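Local coordinates for putative transcriptional regulator protein, LacI family (Rhizobium etli, PDB 3MIZ) that probably regulates transcription by binding DNA control sites as a LacI-type repressor, here represented by its periplasmic-binding-protein-like regulatory region, at residues I93-M97 and W263-I268; P109-D115 and G276-C282; Y125-H131 and E286-F292; A209-Y213 and L242-L246. One frame throughout, in Å; residues are numbered along the deposited sequence.

Contact 1 (I93-M97 and W263-I268); sequences IPTVM and WLNDLI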
loop_
_atom_site.group_PDB
_atom_site.type_symbol
_atom_site.label_atom_id
_atom_site.label_comp_id
_atom_site.label_asym_id
_atom_site.label_seq_id
_atom_site.Cartn_x
_atom_site.Cartn_y
_atom_site.Cartn_z
ATOM N N ILE A 93 -21.651 -2.032 -21.811
ATOM C CA ILE A 93 -20.592 -1.068 -22.099
ATOM C C ILE A 93 -19.333 -1.859 -22.433
ATOM O O ILE A 93 -19.058 -2.870 -21.786
ATOM C CB ILE A 93 -20.276 -0.188 -20.864
ATOM C CG1 ILE A 93 -21.531 0.557 -20.407
ATOM C CG2 ILE A 93 -19.152 0.790 -21.200
ATOM C CD1 ILE A 93 -21.315 1.424 -19.175
ATOM N N PRO A 94 -18.562 -1.422 -23.446
ATOM C CA PRO A 94 -17.335 -2.149 -23.798
ATOM C C PRO A 94 -16.514 -2.318 -22.521
ATOM O O PRO A 94 -16.273 -1.342 -21.805
ATOM C CB PRO A 94 -16.659 -1.220 -24.798
ATOM C CG PRO A 94 -17.836 -0.613 -25.517
ATOM C CD PRO A 94 -18.795 -0.301 -24.377
ATOM N N THR A 95 -16.087 -3.548 -22.250
ATOM C CA THR A 95 -15.344 -3.842 -21.030
ATOM C C THR A 95 -14.169 -4.798 -21.213
ATOM O O THR A 95 -14.241 -5.747 -21.990
ATOM C CB THR A 95 -16.290 -4.464 -19.986
ATOM O OG1 THR A 95 -17.343 -3.539 -19.687
ATOM C CG2 THR A 95 -15.544 -4.811 -18.704
ATOM N N VAL A 96 -13.086 -4.533 -20.489
ATOM C CA VAL A 96 -11.913 -5.397 -20.506
ATOM C C VAL A 96 -11.605 -5.696 -19.040
ATOM O O VAL A 96 -11.574 -4.788 -18.207
ATOM C CB VAL A 96 -10.693 -4.723 -21.168
ATOM C CG1 VAL A 96 -9.448 -5.580 -20.965
ATOM C CG2 VAL A 96 -10.942 -4.545 -22.662
HETATM N N MSE A 97 -11.419 -6.969 -18.719
HETATM C CA MSE A 97 -11.119 -7.366 -17.345
HETATM C C MSE A 97 -9.608 -7.432 -17.130
HETATM O O MSE A 97 -8.878 -7.924 -17.984
HETATM C CB MSE A 97 -11.758 -8.732 -17.048
HETATM C CG MSE A 97 -13.284 -8.691 -17.084
HETATM SE SE MSE A 97 -14.100 -10.444 -16.876
HETATM C CE MSE A 97 -13.721 -10.705 -15.012
ATOM N N TRP A 263 -6.087 -2.112 -24.998
ATOM C CA TRP A 263 -6.993 -3.132 -25.496
ATOM C C TRP A 263 -8.431 -2.610 -25.466
ATOM O O TRP A 263 -9.178 -2.777 -26.434
ATOM C CB TRP A 263 -6.853 -4.393 -24.640
ATOM C CG TRP A 263 -7.289 -5.659 -25.309
ATOM C CD1 TRP A 263 -7.645 -5.821 -26.620
ATOM C CD2 TRP A 263 -7.376 -6.956 -24.707
ATOM N NE1 TRP A 263 -7.945 -7.139 -26.871
ATOM C CE2 TRP A 263 -7.788 -7.859 -25.714
ATOM C CE3 TRP A 263 -7.143 -7.444 -23.416
ATOM C CZ2 TRP A 263 -7.972 -9.224 -25.468
ATOM C CZ3 TRP A 263 -7.327 -8.805 -23.171
ATOM C CH2 TRP A 263 -7.736 -9.677 -24.195
ATOM N N LEU A 264 -8.816 -1.969 -24.364
ATOM C CA LEU A 264 -10.163 -1.420 -24.251
ATOM C C LEU A 264 -10.363 -0.345 -25.316
ATOM O O LEU A 264 -11.427 -0.259 -25.941
ATOM C CB LEU A 264 -10.396 -0.804 -22.864
ATOM C CG LEU A 264 -11.752 -0.104 -22.658
ATOM C CD1 LEU A 264 -12.894 -1.097 -22.847
ATOM C CD2 LEU A 264 -11.821 0.514 -21.266
ATOM N N ASN A 265 -9.338 0.476 -25.515
ATOM C CA ASN A 265 -9.415 1.548 -26.499
ATOM C C ASN A 265 -9.723 0.982 -27.882
ATOM O O ASN A 265 -10.590 1.502 -28.583
ATOM C CB ASN A 265 -8.102 2.340 -26.526
ATOM C CG ASN A 265 -8.231 3.675 -27.253
ATOM O OD1 ASN A 265 -9.038 4.525 -26.876
ATOM N ND2 ASN A 265 -7.427 3.863 -28.294
ATOM N N ASP A 266 -9.028 -0.087 -28.269
ATOM C CA ASP A 266 -9.253 -0.702 -29.576
ATOM C C ASP A 266 -10.642 -1.319 -29.673
ATOM O O ASP A 266 -11.284 -1.254 -30.721
ATOM C CB ASP A 266 -8.194 -1.774 -29.872
ATOM C CG ASP A 266 -6.787 -1.209 -29.935
ATOM O OD1 ASP A 266 -6.627 -0.039 -30.337
ATOM O OD2 ASP A 266 -5.836 -1.936 -29.591
ATOM N N LEU A 267 -11.105 -1.917 -28.579
ATOM C CA LEU A 267 -12.427 -2.534 -28.543
ATOM C C LEU A 267 -13.511 -1.469 -28.698
ATOM O O LEU A 267 -14.520 -1.683 -29.372
ATOM C CB LEU A 267 -12.632 -3.270 -27.220
ATOM C CG LEU A 267 -13.943 -4.044 -27.077
ATOM C CD1 LEU A 267 -13.949 -5.217 -28.046
ATOM C CD2 LEU A 267 -14.096 -4.543 -25.651
ATOM N N ILE A 268 -13.297 -0.323 -28.058
ATOM C CA ILE A 268 -14.249 0.781 -28.120
ATOM C C ILE A 268 -14.314 1.335 -29.535
ATOM O O ILE A 268 -15.368 1.768 -29.993
ATOM C CB ILE A 268 -13.841 1.917 -27.165
ATOM C CG1 ILE A 268 -13.928 1.428 -25.719
ATOM C CG2 ILE A 268 -14.736 3.131 -27.378
ATOM C CD1 ILE A 268 -13.273 2.353 -24.726
#
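Strand 95-97 and helix segment 263-268 run nearly antiparallel, their axes 8.1 Å apart at an angle of 154°, with V96 beside L264 and P94 beside I268. No hydrogen bond links the two segments; the contact is apolar packing of a helix on one face of a strand. V96 turns both methyls to the helix and splits them between two partners. With CG1 anti to the backbone N (chi1 171°), that methyl reaches the indole of W263 at CE3, 3.8 Å away, the two side chains crossing at about a right angle. V96 CG2 instead settles on the helix backbone, 3.6 Å from CA of L264. From the helix, L264 CD1 comes to 3.5 Å from the backbone O of P94, and L267 CD2 lies 3.9 Å from the backbone O of T95. At the end of the pairing, P94 CB packs against I268 CG1 at 3.9 Å. Helix 253-268 thus packs on the parallel sheet at 95-97, one of its two edge strands within this chain, consistent with a periplasmic-binding-protein-like fold: L264 also touches L75 of strand 73-78 and F16 of strand 15-20, while W263 touches I111 of strand 110-113.

Contact 2 (P109-D115 and G276-C282); sequences PSIEPDD and GSRVVSC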
loop_
_atom_site.group_PDB
_atom_site.type_symbol
_atom_site.label_atom_id
_atom_site.label_comp_id
_atom_site.label_asym_id
_atom_site.label_seq_id
_atom_site.Cartn_x
_atom_site.Cartn_y
_atom_site.Cartn_z
ATOM N N PRO A 109 -13.107 -9.934 -22.797
ATOM C CA PRO A 109 -11.661 -10.118 -22.926
ATOM C C PRO A 109 -11.033 -9.919 -21.551
ATOM O O PRO A 109 -11.551 -9.165 -20.723
ATOM C CB PRO A 109 -11.256 -9.035 -23.922
ATOM C CG PRO A 109 -12.316 -7.992 -23.757
ATOM C CD PRO A 109 -13.569 -8.805 -23.621
ATOM N N SER A 110 -9.923 -10.600 -21.300
ATOM C CA SER A 110 -9.278 -10.482 -20.005
ATOM C C SER A 110 -7.776 -10.630 -20.119
ATOM O O SER A 110 -7.269 -11.314 -21.008
ATOM C CB SER A 110 -9.818 -11.537 -19.041
ATOM O OG SER A 110 -9.565 -12.841 -19.524
ATOM N N ILE A 111 -7.069 -9.969 -19.212
ATOM C CA ILE A 111 -5.620 -10.041 -19.191
ATOM C C ILE A 111 -5.209 -10.200 -17.725
ATOM O O ILE A 111 -5.624 -9.424 -16.859
ATOM C CB ILE A 111 -5.011 -8.780 -19.858
ATOM C CG1 ILE A 111 -3.498 -8.937 -19.990
ATOM C CG2 ILE A 111 -5.395 -7.528 -19.080
ATOM C CD1 ILE A 111 -2.849 -7.933 -20.962
ATOM N N GLU A 112 -4.423 -11.238 -17.459
ATOM C CA GLU A 112 -3.974 -11.571 -16.109
ATOM C C GLU A 112 -2.483 -11.883 -16.054
ATOM O O GLU A 112 -1.855 -12.158 -17.079
ATOM C CB GLU A 112 -4.673 -12.834 -15.622
ATOM C CG GLU A 112 -6.188 -12.820 -15.584
ATOM C CD GLU A 112 -6.723 -14.230 -15.429
ATOM O OE1 GLU A 112 -6.771 -14.956 -16.445
ATOM O OE2 GLU A 112 -7.071 -14.620 -14.296
ATOM N N PRO A 113 -1.911 -11.887 -14.839
ATOM C CA PRO A 113 -0.490 -12.189 -14.640
ATOM C C PRO A 113 -0.387 -13.710 -14.537
ATOM O O PRO A 113 -1.369 -14.378 -14.190
ATOM C CB PRO A 113 -0.182 -11.497 -13.317
ATOM C CG PRO A 113 -1.439 -11.720 -12.547
ATOM C CD PRO A 113 -2.524 -11.421 -13.581
ATOM N N ASP A 114 0.786 -14.263 -14.823
ATOM C CA ASP A 114 0.963 -15.707 -14.771
ATOM C C ASP A 114 1.615 -16.174 -13.464
ATOM O O ASP A 114 2.821 -16.418 -13.419
ATOM C CB ASP A 114 1.815 -16.158 -15.957
ATOM C CG ASP A 114 1.603 -17.612 -16.310
ATOM O OD1 ASP A 114 1.327 -18.426 -15.405
ATOM O OD2 ASP A 114 1.738 -17.941 -17.507
ATOM N N ASP A 115 0.814 -16.293 -12.408
ATOM C CA ASP A 115 1.292 -16.747 -11.103
ATOM C C ASP A 115 2.031 -18.073 -11.188
ATOM O O ASP A 115 3.067 -18.268 -10.553
ATOM C CB ASP A 115 0.110 -16.916 -10.146
ATOM C CG ASP A 115 -0.486 -15.599 -9.739
ATOM O OD1 ASP A 115 -0.122 -15.094 -8.661
ATOM O OD2 ASP A 115 -1.297 -15.059 -10.513
ATOM N N GLY A 276 -10.873 -13.702 -25.913
ATOM C CA GLY A 276 -10.087 -14.743 -25.285
ATOM C C GLY A 276 -9.273 -14.167 -24.146
ATOM O O GLY A 276 -9.442 -13.003 -23.767
ATOM N N SER A 277 -8.371 -14.978 -23.610
ATOM C CA SER A 277 -7.542 -14.565 -22.492
ATOM C C SER A 277 -6.068 -14.387 -22.834
ATOM O O SER A 277 -5.487 -15.174 -23.578
ATOM C CB SER A 277 -7.679 -15.585 -21.360
ATOM O OG SER A 277 -6.714 -15.367 -20.347
ATOM N N ARG A 278 -5.479 -13.328 -22.291
ATOM C CA ARG A 278 -4.059 -13.051 -22.474
ATOM C C ARG A 278 -3.459 -13.217 -21.089
ATOM O O ARG A 278 -4.060 -12.799 -20.097
ATOM C CB ARG A 278 -3.818 -11.609 -22.919
ATOM C CG ARG A 278 -4.272 -11.263 -24.318
ATOM C CD ARG A 278 -3.985 -9.800 -24.567
ATOM N NE ARG A 278 -4.309 -9.379 -25.921
ATOM C CZ ARG A 278 -4.117 -8.143 -26.372
ATOM N NH1 ARG A 278 -3.606 -7.217 -25.567
ATOM N NH2 ARG A 278 -4.427 -7.837 -27.626
ATOM N N VAL A 279 -2.292 -13.840 -21.006
ATOM C CA VAL A 279 -1.649 -13.997 -19.715
ATOM C C VAL A 279 -0.239 -13.431 -19.840
ATOM O O VAL A 279 0.549 -13.885 -20.668
ATOM C CB VAL A 279 -1.602 -15.474 -19.276
ATOM C CG1 VAL A 279 -1.060 -15.572 -17.865
ATOM C CG2 VAL A 279 -2.998 -16.076 -19.332
ATOM N N VAL A 280 0.060 -12.421 -19.029
ATOM C CA VAL A 280 1.370 -11.777 -19.059
ATOM C C VAL A 280 2.320 -12.387 -18.028
ATOM O O VAL A 280 1.970 -12.551 -16.864
ATOM C CB VAL A 280 1.238 -10.262 -18.800
ATOM C CG1 VAL A 280 2.614 -9.602 -18.818
ATOM C CG2 VAL A 280 0.324 -9.635 -19.844
ATOM N N SER A 281 3.529 -12.716 -18.467
ATOM C CA SER A 281 4.521 -13.324 -17.592
ATOM C C SER A 281 4.967 -12.436 -16.432
ATOM O O SER A 281 4.853 -11.212 -16.482
ATOM C CB SER A 281 5.750 -13.727 -18.413
ATOM O OG SER A 281 6.328 -12.591 -19.037
ATOM N N CYS A 282 5.465 -13.077 -15.381
ATOM C CA CYS A 282 5.984 -12.378 -14.212
ATOM C C CYS A 282 7.500 -12.406 -14.364
ATOM O O CYS A 282 8.083 -13.464 -14.582
ATOM C CB CYS A 282 5.584 -13.105 -12.929
ATOM S SG CYS A 282 3.807 -13.083 -12.599
HETATM O O HOH W 1 -11.513 -13.765 -21.255
#
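S110-P113 and S277-V280 pair as parallel strands, and four backbone hydrogen bonds carry the pairing. R278 N donates to S110 O and E112 N to R278 O; V280 N then meets E112 O at 2.7 Å, and D114 N closes the series on V280 O at 2.9 Å, with a more bent N-H...O angle of 131°. A fifth, from S110 N to G276 O, is weak at 3.5 Å. The closest apolar pair is on the face of I111 and V280, where CD1 of I111 touches CG2 of V280 at 3.8 Å; with CG1 anti to N (chi1 -173°), the isoleucine chain extends toward the valine methyl. V279 CG1, on the face of S110 and E112, lies 3.5 Å from D114 CB, the side chains crossing at about a right angle. Among polar groups, a water bonds to S110 OG (2.8 Å) and weakly donates to G276 O. Of the carboxylates, E112 and D115 form salt bridges with R81, D115 also with R149, and D114 caps the N of Q117 at the start of helix 115-127. Backbone groups thus join the strands, leaving the acidic side chains to bind partners beyond them.

Contact 3 (Y125-H131 and E286-F292); sequences YLLERGH and ERSSAAF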
loop_
_atom_site.group_PDB
_atom_site.type_symbol
_atom_site.label_atom_id
_atom_site.label_comp_id
_atom_site.label_asym_id
_atom_site.label_seq_id
_atom_site.Cartn_x
_atom_site.Cartn_y
_atom_site.Cartn_z
ATOM N N TYR A 125 14.898 -21.304 -10.149
ATOM C CA TYR A 125 16.014 -20.430 -9.793
ATOM C C TYR A 125 16.766 -21.030 -8.601
ATOM O O TYR A 125 17.993 -21.147 -8.619
ATOM C CB TYR A 125 15.487 -19.031 -9.450
ATOM C CG TYR A 125 16.536 -18.080 -8.917
ATOM C CD1 TYR A 125 16.846 -18.041 -7.558
ATOM C CD2 TYR A 125 17.226 -17.224 -9.773
ATOM C CE1 TYR A 125 17.816 -17.174 -7.063
ATOM C CE2 TYR A 125 18.202 -16.350 -9.287
ATOM C CZ TYR A 125 18.490 -16.331 -7.934
ATOM O OH TYR A 125 19.451 -15.469 -7.453
ATOM N N LEU A 126 16.021 -21.419 -7.574
ATOM C CA LEU A 126 16.615 -22.016 -6.390
ATOM C C LEU A 126 17.245 -23.373 -6.706
ATOM O O LEU A 126 18.362 -23.653 -6.275
ATOM C CB LEU A 126 15.560 -22.157 -5.293
ATOM C CG LEU A 126 15.100 -20.814 -4.717
ATOM C CD1 LEU A 126 13.928 -21.008 -3.770
ATOM C CD2 LEU A 126 16.283 -20.146 -3.989
ATOM N N LEU A 127 16.535 -24.205 -7.466
ATOM C CA LEU A 127 17.035 -25.538 -7.835
ATOM C C LEU A 127 18.348 -25.472 -8.607
ATOM O O LEU A 127 19.231 -26.320 -8.427
ATOM C CB LEU A 127 15.992 -26.282 -8.679
ATOM C CG LEU A 127 14.653 -26.542 -7.986
ATOM C CD1 LEU A 127 13.664 -27.180 -8.966
ATOM C CD2 LEU A 127 14.881 -27.448 -6.781
ATOM N N GLU A 128 18.479 -24.477 -9.477
ATOM C CA GLU A 128 19.701 -24.328 -10.253
ATOM C C GLU A 128 20.800 -23.733 -9.377
ATOM O O GLU A 128 21.961 -23.667 -9.787
ATOM C CB GLU A 128 19.452 -23.433 -11.470
ATOM C CG GLU A 128 18.298 -23.909 -12.342
ATOM C CD GLU A 128 18.123 -23.079 -13.600
ATOM O OE1 GLU A 128 18.136 -21.832 -13.505
ATOM O OE2 GLU A 128 17.966 -23.675 -14.687
ATOM N N ARG A 129 20.430 -23.305 -8.173
ATOM C CA ARG A 129 21.391 -22.722 -7.238
ATOM C C ARG A 129 21.730 -23.667 -6.081
ATOM O O ARG A 129 22.041 -23.217 -4.975
ATOM C CB ARG A 129 20.870 -21.393 -6.673
ATOM C CG ARG A 129 20.561 -20.312 -7.711
ATOM C CD ARG A 129 21.769 -19.962 -8.546
ATOM N NE ARG A 129 21.569 -18.758 -9.357
ATOM C CZ ARG A 129 20.655 -18.628 -10.314
ATOM N NH1 ARG A 129 19.827 -19.625 -10.602
ATOM N NH2 ARG A 129 20.587 -17.501 -11.010
ATOM N N GLY A 130 21.648 -24.969 -6.337
ATOM C CA GLY A 130 22.000 -25.968 -5.337
ATOM C C GLY A 130 21.045 -26.338 -4.215
ATOM O O GLY A 130 21.323 -27.279 -3.473
ATOM N N HIS A 131 19.926 -25.631 -4.078
ATOM C CA HIS A 131 18.993 -25.927 -2.995
ATOM C C HIS A 131 18.190 -27.197 -3.252
ATOM O O HIS A 131 17.659 -27.407 -4.346
ATOM C CB HIS A 131 18.066 -24.726 -2.775
ATOM C CG HIS A 131 18.796 -23.474 -2.404
ATOM N ND1 HIS A 131 19.329 -23.269 -1.150
ATOM C CD2 HIS A 131 19.122 -22.381 -3.136
ATOM C CE1 HIS A 131 19.953 -22.105 -1.124
ATOM N NE2 HIS A 131 19.843 -21.546 -2.315
ATOM N N GLU A 286 16.140 -10.588 -9.931
ATOM C CA GLU A 286 17.237 -11.098 -9.131
ATOM C C GLU A 286 17.918 -10.010 -8.322
ATOM O O GLU A 286 18.428 -9.029 -8.872
ATOM C CB GLU A 286 18.254 -11.806 -10.026
ATOM C CG GLU A 286 19.440 -12.361 -9.269
ATOM C CD GLU A 286 20.197 -13.397 -10.061
ATOM O OE1 GLU A 286 20.269 -13.255 -11.301
ATOM O OE2 GLU A 286 20.726 -14.346 -9.442
ATOM N N ARG A 287 17.901 -10.179 -7.006
ATOM C CA ARG A 287 18.529 -9.227 -6.106
ATOM C C ARG A 287 19.605 -9.990 -5.322
ATOM O O ARG A 287 20.382 -10.717 -5.935
ATOM C CB ARG A 287 17.464 -8.570 -5.204
ATOM C CG ARG A 287 16.427 -7.749 -6.017
ATOM C CD ARG A 287 15.833 -6.573 -5.240
ATOM N NE ARG A 287 15.030 -5.666 -6.072
ATOM C CZ ARG A 287 13.729 -5.821 -6.336
ATOM N NH1 ARG A 287 13.060 -6.849 -5.841
ATOM N NH2 ARG A 287 13.087 -4.939 -7.093
ATOM N N SER A 288 19.666 -9.875 -3.998
ATOM C CA SER A 288 20.724 -10.590 -3.274
ATOM C C SER A 288 20.327 -11.397 -2.037
ATOM O O SER A 288 21.178 -11.724 -1.204
ATOM C CB SER A 288 21.835 -9.605 -2.899
ATOM O OG SER A 288 21.305 -8.501 -2.187
ATOM N N SER A 289 19.050 -11.749 -1.933
ATOM C CA SER A 289 18.556 -12.513 -0.788
ATOM C C SER A 289 18.751 -14.019 -0.944
ATOM O O SER A 289 18.382 -14.792 -0.060
ATOM C CB SER A 289 17.070 -12.230 -0.581
ATOM O OG SER A 289 16.346 -12.613 -1.734
ATOM N N ALA A 290 19.304 -14.440 -2.075
ATOM C CA ALA A 290 19.547 -15.861 -2.303
ATOM C C ALA A 290 21.007 -16.118 -2.695
ATOM O O ALA A 290 21.623 -15.318 -3.399
ATOM C CB ALA A 290 18.617 -16.386 -3.385
ATOM N N ALA A 291 21.547 -17.238 -2.222
ATOM C CA ALA A 291 22.923 -17.628 -2.515
ATOM C C ALA A 291 22.927 -19.107 -2.883
ATOM O O ALA A 291 21.944 -19.813 -2.647
ATOM C CB ALA A 291 23.815 -17.388 -1.297
ATOM N N PHE A 292 24.030 -19.580 -3.451
ATOM C CA PHE A 292 24.115 -20.975 -3.842
ATOM C C PHE A 292 24.004 -21.907 -2.637
ATOM O O PHE A 292 24.322 -21.466 -1.513
ATOM C CB PHE A 292 25.426 -21.225 -4.594
ATOM C CG PHE A 292 25.498 -22.572 -5.234
ATOM C CD1 PHE A 292 25.956 -23.674 -4.517
ATOM C CD2 PHE A 292 25.043 -22.755 -6.535
ATOM C CE1 PHE A 292 25.955 -24.948 -5.085
ATOM C CE2 PHE A 292 25.036 -24.015 -7.112
ATOM C CZ PHE A 292 25.492 -25.117 -6.388
HETATM O O HOH W 2 19.331 -13.556 -5.073
HETATM O O HOH W 3 22.997 -16.258 -10.857
#
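Y125 meets E286 with its hydroxyl end, the two side chains crossing at about a right angle and the ring and carboxylate planes 79° apart. Its OH donates to E286 OE2 at 2.6 Å, on the anti side of the carboxylate and 34° out of its plane. The same OH accepts from a water that is also held by A290 N, so two bonds grip it. A290 CB approaches the ring's edge, 3.8 Å from CE1 of Y125. NH1 of R129 lies over one face of the Y125 ring, toward its rim, and NH2 makes a long salt bridge of 3.5 Å to E286 OE2; a second water, bound to R129 NH2, donates to E286 OE2. Replacing Y125 by a leucine would probably leave E286 OE2 without its short hydrogen bond and take from R129 NH1 the ring it lies against. H131 is directed at the backbone: NE2 donates to A291 O at 2.7 Å, bent at the hydrogen (138°), while ND1 is held by T199. The F292 ring lies with one face over the turn at R129-G130, the glycine CA 4.1 Å from the ring centroid in a CH-pi contact. The contact thus fastens the chain's final modelled residues to the end of helix 115-127, whose L126 packs on V230 of strand 228-230 and A200 of strand 200-203; A291 N also bonds to S228.

Contact 4 (A209-Y213 and L242-L246); sequences AIQIY and LKPEL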
loop_
_atom_site.group_PDB
_atom_site.type_symbol
_atom_site.label_atom_id
_atom_site.label_comp_id
_atom_site.label_asym_id
_atom_site.label_seq_id
_atom_site.Cartn_x
_atom_site.Cartn_y
_atom_site.Cartn_z
ATOM N N ALA A 209 7.463 -12.027 3.599
ATOM C CA ALA A 209 8.916 -12.143 3.738
ATOM C C ALA A 209 9.448 -11.319 4.896
ATOM O O ALA A 209 10.463 -11.670 5.485
ATOM C CB ALA A 209 9.618 -11.731 2.443
ATOM N N ILE A 210 8.773 -10.217 5.220
ATOM C CA ILE A 210 9.224 -9.396 6.333
ATOM C C ILE A 210 9.317 -10.256 7.596
ATOM O O ILE A 210 10.311 -10.206 8.314
ATOM C CB ILE A 210 8.261 -8.225 6.624
ATOM C CG1 ILE A 210 8.223 -7.257 5.436
ATOM C CG2 ILE A 210 8.732 -7.469 7.876
ATOM C CD1 ILE A 210 7.100 -6.220 5.538
ATOM N N GLN A 211 8.277 -11.042 7.861
ATOM C CA GLN A 211 8.251 -11.894 9.052
ATOM C C GLN A 211 9.257 -13.038 9.006
ATOM O O GLN A 211 9.774 -13.454 10.051
ATOM C CB GLN A 211 6.844 -12.457 9.269
ATOM C CG GLN A 211 5.820 -11.371 9.561
ATOM C CD GLN A 211 4.467 -11.936 9.925
ATOM O OE1 GLN A 211 4.333 -12.673 10.909
ATOM N NE2 GLN A 211 3.454 -11.595 9.137
ATOM N N ILE A 212 9.526 -13.548 7.805
ATOM C CA ILE A 212 10.482 -14.640 7.627
ATOM C C ILE A 212 11.919 -14.118 7.826
ATOM O O ILE A 212 12.782 -14.822 8.349
ATOM C CB ILE A 212 10.329 -15.277 6.222
ATOM C CG1 ILE A 212 8.891 -15.788 6.053
ATOM C CG2 ILE A 212 11.304 -16.446 6.060
ATOM C CD1 ILE A 212 8.553 -16.285 4.670
ATOM N N TYR A 213 12.180 -12.888 7.393
ATOM C CA TYR A 213 13.511 -12.300 7.580
ATOM C C TYR A 213 13.764 -12.176 9.075
ATOM O O TYR A 213 14.831 -12.537 9.569
ATOM C CB TYR A 213 13.582 -10.898 6.961
ATOM C CG TYR A 213 14.172 -10.844 5.568
ATOM C CD1 TYR A 213 13.634 -11.596 4.524
ATOM C CD2 TYR A 213 15.234 -9.984 5.282
ATOM C CE1 TYR A 213 14.136 -11.491 3.226
ATOM C CE2 TYR A 213 15.739 -9.865 3.990
ATOM C CZ TYR A 213 15.187 -10.619 2.968
ATOM O OH TYR A 213 15.671 -10.485 1.687
ATOM N N LEU A 242 13.742 -4.484 2.816
ATOM C CA LEU A 242 14.475 -5.608 3.374
ATOM C C LEU A 242 15.913 -5.579 2.875
ATOM O O LEU A 242 16.189 -5.191 1.735
ATOM C CB LEU A 242 13.824 -6.934 2.969
ATOM C CG LEU A 242 12.347 -7.115 3.336
ATOM C CD1 LEU A 242 11.827 -8.418 2.745
ATOM C CD2 LEU A 242 12.180 -7.093 4.850
ATOM N N LYS A 243 16.828 -5.978 3.748
ATOM C CA LYS A 243 18.242 -6.044 3.412
ATOM C C LYS A 243 18.680 -7.409 3.917
ATOM O O LYS A 243 18.485 -7.730 5.091
ATOM C CB LYS A 243 19.030 -4.946 4.140
ATOM C CG LYS A 243 18.518 -3.528 3.911
ATOM C CD LYS A 243 18.707 -3.070 2.473
ATOM C CE LYS A 243 18.198 -1.645 2.287
ATOM N NZ LYS A 243 18.402 -1.138 0.903
ATOM N N PRO A 244 19.272 -8.237 3.045
ATOM C CA PRO A 244 19.556 -7.970 1.629
ATOM C C PRO A 244 18.306 -7.771 0.781
ATOM O O PRO A 244 17.213 -8.237 1.136
ATOM C CB PRO A 244 20.334 -9.208 1.200
ATOM C CG PRO A 244 19.683 -10.287 2.011
ATOM C CD PRO A 244 19.572 -9.641 3.381
ATOM N N GLU A 245 18.474 -7.068 -0.339
ATOM C CA GLU A 245 17.379 -6.807 -1.267
ATOM C C GLU A 245 16.753 -8.148 -1.657
ATOM O O GLU A 245 17.459 -9.083 -2.021
ATOM C CB GLU A 245 17.909 -6.094 -2.515
ATOM C CG GLU A 245 18.377 -4.673 -2.273
ATOM C CD GLU A 245 17.231 -3.730 -1.953
ATOM O OE1 GLU A 245 16.555 -3.940 -0.924
ATOM O OE2 GLU A 245 17.005 -2.778 -2.735
ATOM N N LEU A 246 15.428 -8.216 -1.597
ATOM C CA LEU A 246 14.680 -9.444 -1.889
ATOM C C LEU A 246 14.532 -9.858 -3.353
ATOM O O LEU A 246 14.003 -9.108 -4.179
ATOM C CB LEU A 246 13.284 -9.334 -1.272
ATOM C CG LEU A 246 12.383 -10.571 -1.291
ATOM C CD1 LEU A 246 12.976 -11.669 -0.417
ATOM C CD2 LEU A 246 11.006 -10.186 -0.778
#
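Y213 carries an unusual chi1 of -97°, off the staggered positions, and with chi2 at 56° this lays its ring alongside the loop 242-246, the OH at P244. L242, its CG anti to the carbonyl carbon, brings CD1 over one face of that ring, 4.0 Å from the centroid and 15° off the normal, a CH-pi contact; CB of L242 lies over the same ring, 3.6 Å from CE2 of Y213. The hydroxyl donates to P244 O at 2.8 Å, tilted from the carbonyl plane, and L246 CD1 sits near the ring plane, 3.6 Å from OH of Y213. A phenylalanine in place of Y213 would probably keep the leucine packing but leave P244 O without this hydrogen bond. One turn earlier in the helix, A209 CB lies 3.8 Å from L246 CD2, while I210 CG1 reaches L242 CD2 at 4.0 Å. P244, after a cis peptide bond, also packs on helix 223-226. Helix 206-217 is thus joined to the loop leading into strand 248-250, with A209 continuing onto S203 of strand 200-203. I210 also touches L242 of the second subunit and L242 its I210, so this packing continues into the subunit interface.

Overall arrangement
From the N terminus, the chain first lays down strand 95-97, whose return partner in contact 1 is helix 253-268, 166 residues later. Contact 2 starts at 109-115 and closes on 276-282, crossing contact 1; the two touch through probable backbone hydrogen bonds from M97 to P109 and I111. Helix 115-127 then leads to contact 3, which crosses both by meeting the C-terminal 286-292. Contact 4, closing a short loop of about 29 residues, nests inside all three and touches contact 3. Contact 1 belongs with the four-stranded parallel sheet ending at 95-97, contact 2 adjoining it; contacts 3 and 4 lie by the sheet holding 134-138, 200-203 and 228-230, consistent with a two-lobed fold.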